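Side-chain contacts in Lmo2445 protein (PDB 5HZL), which is of unknown function but, as a secreted, calcium-binding, internalin-like leucine-rich-repeat protein of Listeria monocytogenes, may take part in protein recognition: residues E27-A30 with E31-G35; D44-Q48 with A49-T53; L62-G66 with E67-V71; E187-L191 with S192-G196. All coordinates share one frame; numbering follows the deposited sequence.

Interaction 1: E27-A30 with E31-G35. With CA (calcium ion), chain B; CA (calcium ion), chain H.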
ATOM      1  N   GLU A  27     -17.884  21.280  -3.406  1.00 35.90           N
ATOM      2  CA  GLU A  27     -17.700  22.368  -2.418  1.00 35.87           C
ATOM      3  C   GLU A  27     -16.272  22.494  -1.848  1.00 35.94           C
ATOM      4  O   GLU A  27     -15.588  23.509  -2.068  1.00 33.74           O
ATOM      5  CB  GLU A  27     -18.715  22.230  -1.266  1.00 37.10           C
ATOM      6  CG  GLU A  27     -18.618  23.324  -0.202  1.00 37.33           C
ATOM      7  CD  GLU A  27     -19.608  23.154   0.946  1.00 40.34           C
ATOM      8  OE1 GLU A  27     -20.508  22.275   0.891  1.00 40.30           O
ATOM      9  OE2 GLU A  27     -19.474  23.927   1.919  1.00 42.54           O
ATOM     10  N   ALA A  28     -15.845  21.441  -1.145  1.00 37.60           N
ATOM     11  CA  ALA A  28     -14.537  21.377  -0.501  1.00 37.87           C
ATOM     12  C   ALA A  28     -13.358  21.686  -1.418  1.00 36.73           C
ATOM     13  O   ALA A  28     -12.450  22.421  -1.029  1.00 37.23           O
ATOM     14  CB  ALA A  28     -14.350  20.010   0.119  1.00 39.61           C
ATOM     15  N   ILE A  29     -13.379  21.124  -2.622  1.00 35.82           N
ATOM     16  CA  ILE A  29     -12.301  21.316  -3.582  1.00 36.12           C
ATOM     17  C   ILE A  29     -12.299  22.745  -4.112  1.00 36.67           C
ATOM     18  O   ILE A  29     -11.246  23.371  -4.179  1.00 36.92           O
ATOM     19  CB  ILE A  29     -12.345  20.254  -4.706  1.00 37.38           C
ATOM     20  CG1 ILE A  29     -12.070  18.864  -4.090  1.00 38.92           C
ATOM     21  CG2 ILE A  29     -11.326  20.563  -5.803  1.00 37.07           C
ATOM     22  CD1 ILE A  29     -12.126  17.684  -5.041  1.00 39.88           C
ATOM     23  N   ALA A  30     -13.472  23.268  -4.459  1.00 37.13           N
ATOM     24  CA  ALA A  30     -13.565  24.646  -4.955  1.00 36.99           C
ATOM     25  C   ALA A  30     -13.137  25.676  -3.901  1.00 36.99           C
ATOM     26  O   ALA A  30     -12.538  26.701  -4.238  1.00 36.88           O
ATOM     27  CB  ALA A  30     -14.966  24.944  -5.462  1.00 37.94           C
ATOM     28  N   GLU A  31     -13.444  25.407  -2.635  1.00 38.20           N
ATOM     29  CA  GLU A  31     -13.042  26.315  -1.538  1.00 39.31           C
ATOM     30  C   GLU A  31     -11.546  26.249  -1.340  1.00 38.80           C
ATOM     31  O   GLU A  31     -10.931  27.253  -1.035  1.00 39.32           O
ATOM     32  CB  GLU A  31     -13.744  25.981  -0.240  1.00 41.51           C
ATOM     33  CG  GLU A  31     -15.223  26.289  -0.263  1.00 44.04           C
ATOM     34  CD  GLU A  31     -15.928  25.853   1.004  1.00 48.83           C
ATOM     35  OE1 GLU A  31     -15.559  24.802   1.594  1.00 51.18           O
ATOM     36  OE2 GLU A  31     -16.883  26.554   1.420  1.00 51.85           O
ATOM     37  N   ALA A  32     -10.972  25.063  -1.521  1.00 38.73           N
ATOM     38  CA  ALA A  32      -9.533  24.884  -1.400  1.00 40.02           C
ATOM     39  C   ALA A  32      -8.817  25.641  -2.529  1.00 41.04           C
ATOM     40  O   ALA A  32      -7.834  26.338  -2.258  1.00 43.03           O
ATOM     41  CB  ALA A  32      -9.169  23.409  -1.424  1.00 39.78           C
ATOM     42  N   ILE A  33      -9.305  25.514  -3.776  1.00 39.73           N
ATOM     43  CA  ILE A  33      -8.699  26.217  -4.912  1.00 40.55           C
ATOM     44  C   ILE A  33      -8.849  27.726  -4.703  1.00 41.19           C
ATOM     45  O   ILE A  33      -7.917  28.508  -4.972  1.00 43.23           O
ATOM     46  CB  ILE A  33      -9.362  25.897  -6.265  1.00 41.25           C
ATOM     47  CG1 ILE A  33      -9.384  24.396  -6.582  1.00 42.82           C
ATOM     48  CG2 ILE A  33      -8.657  26.649  -7.390  1.00 42.22           C
ATOM     49  CD1 ILE A  33      -8.030  23.747  -6.673  1.00 44.93           C
ATOM     50  N   ALA A  34     -10.028  28.134  -4.242  1.00 39.33           N
ATOM     51  CA  ALA A  34     -10.278  29.549  -3.990  1.00 39.85           C
ATOM     52  C   ALA A  34      -9.290  30.091  -2.972  1.00 40.85           C
ATOM     53  O   ALA A  34      -8.838  31.222  -3.106  1.00 42.59           O
ATOM     54  CB  ALA A  34     -11.705  29.779  -3.513  1.00 39.91           C
ATOM     55  N   GLY A  35      -8.958  29.278  -1.971  1.00 40.28           N
ATOM     56  CA  GLY A  35      -8.018  29.670  -0.927  1.00 42.55           C
ATOM     57  C   GLY A  35      -6.593  29.816  -1.423  1.00 44.46           C
ATOM     58  O   GLY A  35      -5.893  30.743  -1.026  1.00 46.93           O
TER
HETATM   59 CA    CA B 401     -17.572  25.096   3.221  1.00 44.92          CA
HETATM   60 CA    CA H 407      -5.993  32.611   1.090  1.00 84.96          CA
HETATM   61  O   HOH W   1     -12.392  23.429   1.672  1.00 40.45           O
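E27 and E31, one helical turn apart, reach out side by side and close on one calcium ion. E31 grips it with both carboxylate oxygens, OE2 at 2.4 Å and OE1 at 2.6 Å from the metal, whereas E27 gives OE2 alone, also at 2.6 Å. E27 starts with CG opposite its backbone N (chi1 -179°) and runs on extended, which carries its carboxylate up beside that of E31. The carboxylate planes stand 74° apart: the two groups are turned well out of each other's plane while sharing the ion. Beneath them the helix makes its regular bonds: E31 N donates to E27 O at 2.9 Å, and I33 N to I29 O at the same length. A water donates to A28 O and, weakly, to E31 OE1. On the buried side, I29 CG2 lies 4.4 Å from I33 CG1, a loose contact; small A30 and A34 let helix 20-23 come close, with I20 touching both. At the far end, the carbonyl O of G35 binds a second calcium ion together with D38. Calcium probably offsets the repulsion of two neighbouring carboxylates, and glutamate's length suits a site standing off the helix surface.

Interaction 2: D44-Q48 with A49-T53. With CA (calcium ion), chain C.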
ATOM      1  N   ASP A  44     -15.996  33.203  -8.186  1.00 38.96           N
ATOM      2  CA  ASP A  44     -15.029  34.047  -8.860  1.00 40.31           C
ATOM      3  C   ASP A  44     -14.467  33.299 -10.052  1.00 42.10           C
ATOM      4  O   ASP A  44     -14.306  32.086 -10.027  1.00 43.08           O
ATOM      5  CB  ASP A  44     -13.913  34.500  -7.900  1.00 39.90           C
ATOM      6  CG  ASP A  44     -14.413  35.459  -6.798  1.00 40.19           C
ATOM      7  OD1 ASP A  44     -15.488  36.080  -6.914  1.00 40.09           O
ATOM      8  OD2 ASP A  44     -13.710  35.640  -5.790  1.00 41.04           O
ATOM      9  N   THR A  45     -14.173  34.046 -11.101  1.00 45.81           N
ATOM     10  CA  THR A  45     -13.652  33.489 -12.327  1.00 48.17           C
ATOM     11  C   THR A  45     -12.144  33.311 -12.270  1.00 49.55           C
ATOM     12  O   THR A  45     -11.426  34.168 -11.753  1.00 50.37           O
ATOM     13  CB  THR A  45     -14.029  34.409 -13.501  1.00 50.46           C
ATOM     14  OG1 THR A  45     -15.454  34.468 -13.589  1.00 51.28           O
ATOM     15  CG2 THR A  45     -13.494  33.900 -14.819  1.00 52.53           C
ATOM     16  N   ILE A  46     -11.685  32.181 -12.804  1.00 50.45           N
ATOM     17  CA  ILE A  46     -10.267  31.860 -12.886  1.00 51.40           C
ATOM     18  C   ILE A  46      -9.883  31.629 -14.340  1.00 53.82           C
ATOM     19  O   ILE A  46     -10.712  31.211 -15.168  1.00 55.23           O
ATOM     20  CB  ILE A  46      -9.868  30.630 -12.052  1.00 50.58           C
ATOM     21  CG1 ILE A  46     -10.699  29.392 -12.453  1.00 50.88           C
ATOM     22  CG2 ILE A  46     -10.029  30.966 -10.580  1.00 49.92           C
ATOM     23  CD1 ILE A  46     -10.258  28.104 -11.793  1.00 50.26           C
ATOM     24  N   THR A  47      -8.613  31.892 -14.622  1.00 53.75           N
ATOM     25  CA  THR A  47      -8.053  31.754 -15.947  1.00 55.43           C
ATOM     26  C   THR A  47      -7.056  30.637 -15.926  1.00 53.30           C
ATOM     27  O   THR A  47      -6.688  30.166 -14.854  1.00 51.36           O
ATOM     28  CB  THR A  47      -7.313  33.050 -16.352  1.00 57.61           C
ATOM     29  OG1 THR A  47      -6.244  33.295 -15.427  1.00 57.30           O
ATOM     30  CG2 THR A  47      -8.269  34.259 -16.357  1.00 57.19           C
ATOM     31  N   GLN A  48      -6.608  30.216 -17.109  1.00 54.63           N
ATOM     32  CA  GLN A  48      -5.592  29.177 -17.193  1.00 54.23           C
ATOM     33  C   GLN A  48      -4.307  29.725 -16.543  1.00 53.46           C
ATOM     34  O   GLN A  48      -3.549  28.958 -15.957  1.00 52.35           O
ATOM     35  CB  GLN A  48      -5.362  28.705 -18.634  1.00 56.76           C
ATOM     36  CG  GLN A  48      -4.310  27.601 -18.767  1.00 56.96           C
ATOM     37  CD  GLN A  48      -4.657  26.328 -18.011  1.00 55.08           C
ATOM     38  OE1 GLN A  48      -5.726  25.744 -18.200  1.00 55.11           O
ATOM     39  NE2 GLN A  48      -3.734  25.874 -17.171  1.00 54.28           N
ATOM     40  N   ALA A  49      -4.090  31.044 -16.640  1.00 54.60           N
ATOM     41  CA  ALA A  49      -2.938  31.712 -16.016  1.00 55.22           C
ATOM     42  C   ALA A  49      -2.987  31.608 -14.486  1.00 55.14           C
ATOM     43  O   ALA A  49      -1.935  31.541 -13.848  1.00 57.38           O
ATOM     44  CB  ALA A  49      -2.865  33.165 -16.432  1.00 56.76           C
ATOM     45  N   ASP A  50      -4.193  31.612 -13.903  1.00 54.40           N
ATOM     46  CA  ASP A  50      -4.352  31.460 -12.444  1.00 52.86           C
ATOM     47  C   ASP A  50      -3.984  30.021 -12.043  1.00 51.18           C
ATOM     48  O   ASP A  50      -3.244  29.813 -11.070  1.00 49.30           O
ATOM     49  CB  ASP A  50      -5.779  31.796 -11.961  1.00 53.07           C
ATOM     50  CG  ASP A  50      -6.097  33.299 -11.982  1.00 55.21           C
ATOM     51  OD1 ASP A  50      -5.227  34.110 -11.593  1.00 58.76           O
ATOM     52  OD2 ASP A  50      -7.246  33.669 -12.330  1.00 54.50           O
ATOM     53  N   LEU A  51      -4.483  29.031 -12.784  1.00 50.24           N
ATOM     54  CA  LEU A  51      -4.146  27.635 -12.469  1.00 49.43           C
ATOM     55  C   LEU A  51      -2.637  27.374 -12.611  1.00 50.96           C
ATOM     56  O   LEU A  51      -2.077  26.525 -11.898  1.00 52.21           O
ATOM     57  CB  LEU A  51      -4.937  26.633 -13.318  1.00 49.18           C
ATOM     58  CG  LEU A  51      -6.460  26.602 -13.186  1.00 48.35           C
ATOM     59  CD1 LEU A  51      -7.025  25.440 -13.995  1.00 48.76           C
ATOM     60  CD2 LEU A  51      -6.864  26.465 -11.730  1.00 47.30           C
ATOM     61  N   ASP A  52      -1.980  28.104 -13.514  1.00 52.57           N
ATOM     62  CA  ASP A  52      -0.530  27.945 -13.715  1.00 54.42           C
ATOM     63  C   ASP A  52       0.352  28.457 -12.549  1.00 53.09           C
ATOM     64  O   ASP A  52       1.534  28.097 -12.468  1.00 53.11           O
ATOM     65  CB  ASP A  52      -0.106  28.515 -15.078  1.00 57.40           C
ATOM     66  CG  ASP A  52      -0.630  27.670 -16.262  1.00 59.10           C
ATOM     67  OD1 ASP A  52      -1.198  26.567 -16.028  1.00 58.37           O
ATOM     68  OD2 ASP A  52      -0.457  28.089 -17.432  1.00 59.89           O
ATOM     69  N   THR A  53      -0.227  29.258 -11.647  1.00 51.29           N
ATOM     70  CA  THR A  53       0.495  29.784 -10.479  1.00 50.40           C
ATOM     71  C   THR A  53       0.508  28.782  -9.318  1.00 48.53           C
ATOM     72  O   THR A  53       1.211  28.983  -8.335  1.00 47.33           O
ATOM     73  CB  THR A  53      -0.086  31.133  -9.971  1.00 50.64           C
ATOM     74  OG1 THR A  53      -1.410  30.959  -9.431  1.00 48.00           O
ATOM     75  CG2 THR A  53      -0.101  32.168 -11.091  1.00 51.86           C
TER
HETATM   76 CA    CA C 402     -14.589  37.919  -5.510  1.00 44.60          CA
HETATM   77  O   HOH W   2     -16.768  37.913  -4.406  1.00 43.73           O
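The side chains of T47 and D50 cross obliquely at the first turn of helix 48-51, each reaching for the other's backbone. The hydroxyl of T47 sits between its own N and carbonyl carbon (chi1 61°), and there OG1 accepts from D50 N at 3.1 Å. In return T47 N donates to D50 OD2 at 3.2 Å, arriving on the anti side of the carboxylate, tilted out of its plane. T47 OG1 also makes a weak bond to the same oxygen. Threonine suits the cap because it offers an acceptor on a short arm, and aspartate because its carboxylate can fold back to the N-H of the N-cap residue.

Q48 and D52 form a second pair, one turn apart. Q48 bends at its second torsion (chi2 61°), bringing NE2 to 2.9 Å from D52 OD1. That oxygen lies in the amide plane, yet the nitrogen comes from above the carboxylate, the two planes 49° apart. D52 OD1 is also bonded to T78 OG1, and Q48 NE2 to V76 O, so the pair links the short helix to the loop before strand 82-84.

On the buried side the CD1 methyl of I46 meets CD2 of L51 at 3.8 Å, linking strand to helix. Before the strand, D44 holds a calcium ion with OD1 and OD2, each at 2.5 Å from it, with D40 and a water. The reciprocal bonds of T47 and D50 are a capping box, here beginning a short helix in the N-terminal region, of an EF-hand-related family, of this internalin-like protein.

Interaction 3: L62-G66 with E67-V71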
ATOM      1  N   LEU A  62     -10.110  16.800   4.173  1.00 39.19           N
ATOM      2  CA  LEU A  62     -11.384  17.426   3.710  1.00 38.61           C
ATOM      3  C   LEU A  62     -12.505  16.408   3.440  1.00 38.36           C
ATOM      4  O   LEU A  62     -13.496  16.728   2.793  1.00 38.48           O
ATOM      5  CB  LEU A  62     -11.152  18.264   2.439  1.00 36.93           C
ATOM      6  CG  LEU A  62     -10.178  19.440   2.525  1.00 35.59           C
ATOM      7  CD1 LEU A  62      -9.874  19.991   1.139  1.00 34.88           C
ATOM      8  CD2 LEU A  62     -10.702  20.520   3.452  1.00 34.76           C
ATOM      9  N   GLY A  63     -12.354  15.184   3.925  1.00 38.05           N
ATOM     10  CA  GLY A  63     -13.387  14.181   3.712  1.00 39.64           C
ATOM     11  C   GLY A  63     -13.642  13.767   2.273  1.00 39.87           C
ATOM     12  O   GLY A  63     -14.681  13.170   1.985  1.00 40.89           O
ATOM     13  N   LEU A  64     -12.681  14.046   1.390  1.00 38.41           N
ATOM     14  CA  LEU A  64     -12.813  13.739  -0.030  1.00 38.26           C
ATOM     15  C   LEU A  64     -12.708  12.244  -0.389  1.00 38.74           C
ATOM     16  O   LEU A  64     -11.904  11.512   0.173  1.00 38.48           O
ATOM     17  CB  LEU A  64     -11.740  14.495  -0.823  1.00 37.25           C
ATOM     18  CG  LEU A  64     -11.665  16.016  -0.701  1.00 35.78           C
ATOM     19  CD1 LEU A  64     -10.455  16.555  -1.440  1.00 34.99           C
ATOM     20  CD2 LEU A  64     -12.917  16.661  -1.234  1.00 36.19           C
ATOM     21  N   THR A  65     -13.533  11.832  -1.349  1.00 38.79           N
ATOM     22  CA  THR A  65     -13.558  10.483  -1.876  1.00 39.54           C
ATOM     23  C   THR A  65     -12.844  10.535  -3.218  1.00 39.98           C
ATOM     24  O   THR A  65     -12.489  11.609  -3.667  1.00 38.48           O
ATOM     25  CB  THR A  65     -15.003  10.016  -2.126  1.00 40.41           C
ATOM     26  OG1 THR A  65     -15.639  10.893  -3.064  1.00 40.34           O
ATOM     27  CG2 THR A  65     -15.791  10.016  -0.845  1.00 40.04           C
ATOM     28  N   GLY A  66     -12.636   9.380  -3.851  1.00 43.65           N
ATOM     29  CA  GLY A  66     -12.009   9.297  -5.184  1.00 45.15           C
ATOM     30  C   GLY A  66     -12.833  10.081  -6.204  1.00 47.70           C
ATOM     31  O   GLY A  66     -12.273  10.834  -6.995  1.00 47.58           O
ATOM     32  N   GLU A  67     -14.158   9.884  -6.182  1.00 51.54           N
ATOM     33  CA  GLU A  67     -15.107  10.617  -7.042  1.00 54.65           C
ATOM     34  C   GLU A  67     -14.916  12.121  -6.949  1.00 51.69           C
ATOM     35  O   GLU A  67     -14.872  12.807  -7.959  1.00 51.26           O
ATOM     36  CB  GLU A  67     -16.551  10.334  -6.607  1.00 60.89           C
ATOM     37  CG  GLU A  67     -17.243   9.113  -7.189  1.00 67.22           C
ATOM     38  CD  GLU A  67     -17.761   9.359  -8.605  1.00 72.77           C
ATOM     39  OE1 GLU A  67     -18.764   8.716  -8.996  1.00 79.60           O
ATOM     40  OE2 GLU A  67     -17.207  10.220  -9.321  1.00 73.75           O
ATOM     41  N   ASP A  68     -14.842  12.629  -5.723  1.00 50.12           N
ATOM     42  CA  ASP A  68     -14.643  14.060  -5.499  1.00 49.43           C
ATOM     43  C   ASP A  68     -13.384  14.504  -6.217  1.00 46.43           C
ATOM     44  O   ASP A  68     -13.423  15.425  -7.004  1.00 45.39           O
ATOM     45  CB  ASP A  68     -14.526  14.392  -3.997  1.00 51.68           C
ATOM     46  CG  ASP A  68     -15.829  14.168  -3.214  1.00 54.17           C
ATOM     47  OD1 ASP A  68     -16.917  14.315  -3.809  1.00 56.73           O
ATOM     48  OD2 ASP A  68     -15.756  13.884  -1.987  1.00 54.78           O
ATOM     49  N   LEU A  69     -12.279  13.813  -5.959  1.00 44.97           N
ATOM     50  CA  LEU A  69     -10.993  14.147  -6.584  1.00 44.46           C
ATOM     51  C   LEU A  69     -10.941  14.063  -8.102  1.00 43.92           C
ATOM     52  O   LEU A  69     -10.153  14.766  -8.718  1.00 44.05           O
ATOM     53  CB  LEU A  69      -9.864  13.270  -6.023  1.00 43.71           C
ATOM     54  CG  LEU A  69      -9.435  13.498  -4.579  1.00 43.25           C
ATOM     55  CD1 LEU A  69      -8.453  12.422  -4.152  1.00 44.07           C
ATOM     56  CD2 LEU A  69      -8.828  14.880  -4.397  1.00 43.07           C
ATOM     57  N   SER A  70     -11.760  13.214  -8.701  1.00 44.88           N
ATOM     58  CA  SER A  70     -11.748  13.057 -10.160  1.00 46.83           C
ATOM     59  C   SER A  70     -12.077  14.365 -10.882  1.00 46.27           C
ATOM     60  O   SER A  70     -11.705  14.570 -12.036  1.00 45.69           O
ATOM     61  CB  SER A  70     -12.659  11.910 -10.604  1.00 48.49           C
ATOM     62  OG  SER A  70     -13.990  12.135 -10.221  1.00 49.66           O
ATOM     63  N   VAL A  71     -12.770  15.243 -10.168  1.00 45.98           N
ATOM     64  CA  VAL A  71     -13.114  16.578 -10.665  1.00 46.49           C
ATOM     65  C   VAL A  71     -11.880  17.408 -11.083  1.00 45.22           C
ATOM     66  O   VAL A  71     -11.994  18.264 -11.968  1.00 43.96           O
ATOM     67  CB  VAL A  71     -13.997  17.300  -9.618  1.00 47.04           C
ATOM     68  CG1 VAL A  71     -13.885  18.799  -9.679  1.00 48.03           C
ATOM     69  CG2 VAL A  71     -15.448  16.842  -9.753  1.00 48.28           C
TER
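E67 meets T65 through its CB, which lies 3.7 Å from T65 OG1, while the rest of its chain bends at the second torsion and carries the carboxylate away from the L62-G66 loop. A long, polar side chain suits this exposed first turn.

D68 is the main partner of the loop. Its OD2 accepts from T65 N at 3.1 Å, the donor standing above the carboxylate plane, 36° out of it. D68 N in turn donates to T65 OG1 at 3.3 Å, nearly straight at 165°. The hydroxyl can receive this bond because it lies between T65's own N and carbonyl carbon (chi1 60°). The two bonds form a capping box with T65 as N-cap, satisfying backbone N-H groups that the helix itself would leave without acceptors. The CB of D68 also lies 3.9 Å from the CD2 methyl of L64.

L69 turns inward. Its N donates to T65 O at 3.2 Å, and its CD2 meets CD1 of L64 at 3.8 Å, the two leucine side chains crossing at about a right angle. Branched, apolar ends suit these two buried positions. At S70, N donates to G66 O at 3.0 Å, and the hydroxyl bonds back to E67 O.

The short helix 66-70 follows strand 56-58, first in the parallel sheet. L64 reaches A28 and I29 of helix 27-36, L69 packs on L59, I90 and L93, and the backbones of L64 and G66 bond to N89 and I90.

Interaction 4: E187-L191 with S192-G196. With CA (calcium ion), chain D; CA (calcium ion), chain F.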
ATOM      1  N   GLU A 187      11.756 -10.461  -3.174  1.00 57.62           N
ATOM      2  CA  GLU A 187      13.188 -10.765  -3.171  1.00 60.38           C
ATOM      3  C   GLU A 187      14.095  -9.998  -4.113  1.00 60.04           C
ATOM      4  O   GLU A 187      15.097  -9.445  -3.672  1.00 60.07           O
ATOM      5  CB  GLU A 187      13.437 -12.258  -3.392  1.00 64.06           C
ATOM      6  CG  GLU A 187      12.982 -13.123  -2.238  1.00 65.66           C
ATOM      7  CD  GLU A 187      13.441 -14.556  -2.373  1.00 69.09           C
ATOM      8  OE1 GLU A 187      13.589 -15.206  -1.319  1.00 70.14           O
ATOM      9  OE2 GLU A 187      13.680 -15.029  -3.517  1.00 71.86           O
ATOM     10  N   ASP A 188      13.757  -9.979  -5.398  1.00 59.43           N
ATOM     11  CA  ASP A 188      14.606  -9.309  -6.386  1.00 60.12           C
ATOM     12  C   ASP A 188      15.070  -7.913  -5.989  1.00 59.46           C
ATOM     13  O   ASP A 188      16.276  -7.648  -5.974  1.00 60.74           O
ATOM     14  CB  ASP A 188      13.934  -9.230  -7.765  1.00 60.76           C
ATOM     15  CG  ASP A 188      13.748 -10.589  -8.428  1.00 61.14           C
ATOM     16  OD1 ASP A 188      13.825 -11.637  -7.762  1.00 61.01           O
ATOM     17  OD2 ASP A 188      13.516 -10.587  -9.653  1.00 62.52           O
ATOM     18  N   ILE A 189      14.117  -7.046  -5.649  1.00 57.41           N
ATOM     19  CA  ILE A 189      14.430  -5.664  -5.293  1.00 57.02           C
ATOM     20  C   ILE A 189      15.324  -5.554  -4.049  1.00 57.43           C
ATOM     21  O   ILE A 189      16.242  -4.727  -4.042  1.00 57.38           O
ATOM     22  CB  ILE A 189      13.153  -4.785  -5.188  1.00 56.28           C
ATOM     23  CG1 ILE A 189      13.495  -3.289  -5.222  1.00 56.34           C
ATOM     24  CG2 ILE A 189      12.310  -5.157  -3.979  1.00 55.68           C
ATOM     25  CD1 ILE A 189      14.166  -2.836  -6.507  1.00 57.92           C
ATOM     26  N   PHE A 190      15.091  -6.372  -3.016  1.00 57.09           N
ATOM     27  CA  PHE A 190      15.956  -6.310  -1.833  1.00 58.11           C
ATOM     28  C   PHE A 190      17.360  -6.855  -2.091  1.00 60.35           C
ATOM     29  O   PHE A 190      18.324  -6.366  -1.507  1.00 61.22           O
ATOM     30  CB  PHE A 190      15.363  -7.003  -0.604  1.00 58.20           C
ATOM     31  CG  PHE A 190      14.106  -6.373  -0.084  1.00 57.58           C
ATOM     32  CD1 PHE A 190      14.028  -4.999   0.134  1.00 58.42           C
ATOM     33  CD2 PHE A 190      13.039  -7.153   0.293  1.00 57.42           C
ATOM     34  CE1 PHE A 190      12.876  -4.416   0.633  1.00 57.93           C
ATOM     35  CE2 PHE A 190      11.887  -6.574   0.807  1.00 57.95           C
ATOM     36  CZ  PHE A 190      11.803  -5.202   0.978  1.00 57.05           C
ATOM     37  N   LEU A 191      17.469  -7.853  -2.964  1.00 61.80           N
ATOM     38  CA  LEU A 191      18.763  -8.466  -3.300  1.00 63.86           C
ATOM     39  C   LEU A 191      19.551  -7.745  -4.391  1.00 65.22           C
ATOM     40  O   LEU A 191      20.737  -8.020  -4.559  1.00 67.92           O
ATOM     41  CB  LEU A 191      18.574  -9.928  -3.711  1.00 64.59           C
ATOM     42  CG  LEU A 191      17.954 -10.859  -2.666  1.00 63.71           C
ATOM     43  CD1 LEU A 191      17.797 -12.245  -3.274  1.00 64.43           C
ATOM     44  CD2 LEU A 191      18.783 -10.912  -1.389  1.00 63.89           C
ATOM     45  N   SER A 192      18.910  -6.845  -5.130  1.00 64.65           N
ATOM     46  CA  SER A 192      19.590  -6.108  -6.204  1.00 66.48           C
ATOM     47  C   SER A 192      20.592  -5.080  -5.690  1.00 67.34           C
ATOM     48  O   SER A 192      21.450  -4.643  -6.440  1.00 66.89           O
ATOM     49  CB  SER A 192      18.567  -5.363  -7.058  1.00 66.37           C
ATOM     50  OG  SER A 192      17.885  -4.392  -6.274  1.00 65.44           O
ATOM     51  N   GLN A 193      20.444  -4.678  -4.428  1.00 68.48           N
ATOM     52  CA  GLN A 193      21.319  -3.684  -3.773  1.00 70.58           C
ATOM     53  C   GLN A 193      21.148  -2.199  -4.223  1.00 69.23           C
ATOM     54  O   GLN A 193      21.980  -1.357  -3.877  1.00 68.69           O
ATOM     55  CB  GLN A 193      22.792  -4.138  -3.781  1.00 74.13           C
ATOM     56  CG  GLN A 193      23.006  -5.428  -2.998  1.00 76.09           C
ATOM     57  CD  GLN A 193      24.446  -5.933  -3.014  1.00 80.53           C
ATOM     58  OE1 GLN A 193      24.959  -6.355  -1.984  1.00 83.00           O
ATOM     59  NE2 GLN A 193      25.108  -5.876  -4.173  1.00 82.37           N
ATOM     60  N   GLN A 194      20.080  -1.876  -4.964  1.00 67.18           N
ATOM     61  CA  GLN A 194      19.830  -0.479  -5.376  1.00 67.35           C
ATOM     62  C   GLN A 194      19.444   0.393  -4.185  1.00 65.08           C
ATOM     63  O   GLN A 194      19.853   1.558  -4.074  1.00 65.78           O
ATOM     64  CB  GLN A 194      18.619  -0.332  -6.311  1.00 66.86           C
ATOM     65  CG  GLN A 194      18.622  -1.015  -7.663  1.00 68.49           C
ATOM     66  CD  GLN A 194      17.387  -0.629  -8.484  1.00 67.70           C
ATOM     67  OE1 GLN A 194      16.635   0.294  -8.126  1.00 64.74           O
ATOM     68  NE2 GLN A 194      17.182  -1.320  -9.602  1.00 68.67           N
ATOM     69  N   LEU A 195      18.625  -0.207  -3.326  1.00 61.83           N
ATOM     70  CA  LEU A 195      18.054   0.446  -2.166  1.00 60.06           C
ATOM     71  C   LEU A 195      19.013   0.785  -1.034  1.00 61.16           C
ATOM     72  O   LEU A 195      19.570  -0.108  -0.399  1.00 60.71           O
ATOM     73  CB  LEU A 195      16.936  -0.434  -1.587  1.00 57.61           C
ATOM     74  CG  LEU A 195      15.828  -0.908  -2.527  1.00 56.11           C
ATOM     75  CD1 LEU A 195      14.901  -1.841  -1.765  1.00 54.57           C
ATOM     76  CD2 LEU A 195      15.063   0.251  -3.150  1.00 55.74           C
ATOM     77  N   GLY A 196      19.173   2.087  -0.786  1.00 62.40           N
ATOM     78  CA  GLY A 196      20.003   2.592   0.306  1.00 63.94           C
ATOM     79  C   GLY A 196      19.199   2.614   1.611  1.00 63.09           C
ATOM     80  O   GLY A 196      19.779   2.717   2.693  1.00 66.07           O
TER
HETATM   81 CA    CA D 403      13.589 -17.512  -4.128  1.00 79.75          CA
HETATM   82 CA    CA F 405      21.111   3.401  -4.912  1.00 64.08          CA
HETATM   83  O   HOH W   3      18.451  -3.326  -2.451  1.00 45.64           O
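The carbonyl O of I189 is held by two donors: S192 OG at 2.8 Å and a water at 3.1 Å. The hydroxyl approaches from above the carbonyl plane, 36° out of it. Its first torsion (chi1 63°) tucks OG between the serine's own N and carbonyl carbon, where its short arm can turn back on the helix. The water also accepts from L195 N at 3.2 Å, bridging the helix to the returning loop. S192 N adds only a weak bond to D188 O. Q193 then leaves the helix with a positive phi.

L195 comes back over the helix, its CD1 methyl 3.8 Å from CD1 of F190 and 4.0 Å from CG1 of I189. The leucine slants across F190 and crosses I189 at about a right angle, its branched end touching both. I189 and L195 also touch L175 of strand 174-176.

Calcium ions are bound at the start of the helix and in the loop after it: OE2 of E187 lies 2.6 Å from one, shared with E163, and the carbonyl O of Q194 2.4 Å from another, shared with D173. Helix and loop thus carry a carboxylate and a carbonyl ligand, which probably tie them to neighbouring loops.

In the fold
Interactions 1 to 4 follow one another along the chain. The first two lie in the N-terminal internalin region, their centres 13 Å apart, on helix 27-36 and on strand 45-46 with helix 48-51. Interaction 3, on the loop after the first strand of the parallel repeat sheet and on helix 66-70, touches interaction 1: I29 CG1 lies 3.7 Å from L64 CD2, so the N-terminal cap packs on the start of the repeats. Interaction 4 stands far off, its centre 42 Å from that of interaction 1, just before the sheet's last strand, 197-199. Local helical and capping contacts, three of them with calcium ligands, thus lie towards both ends of the leucine-rich-repeat array.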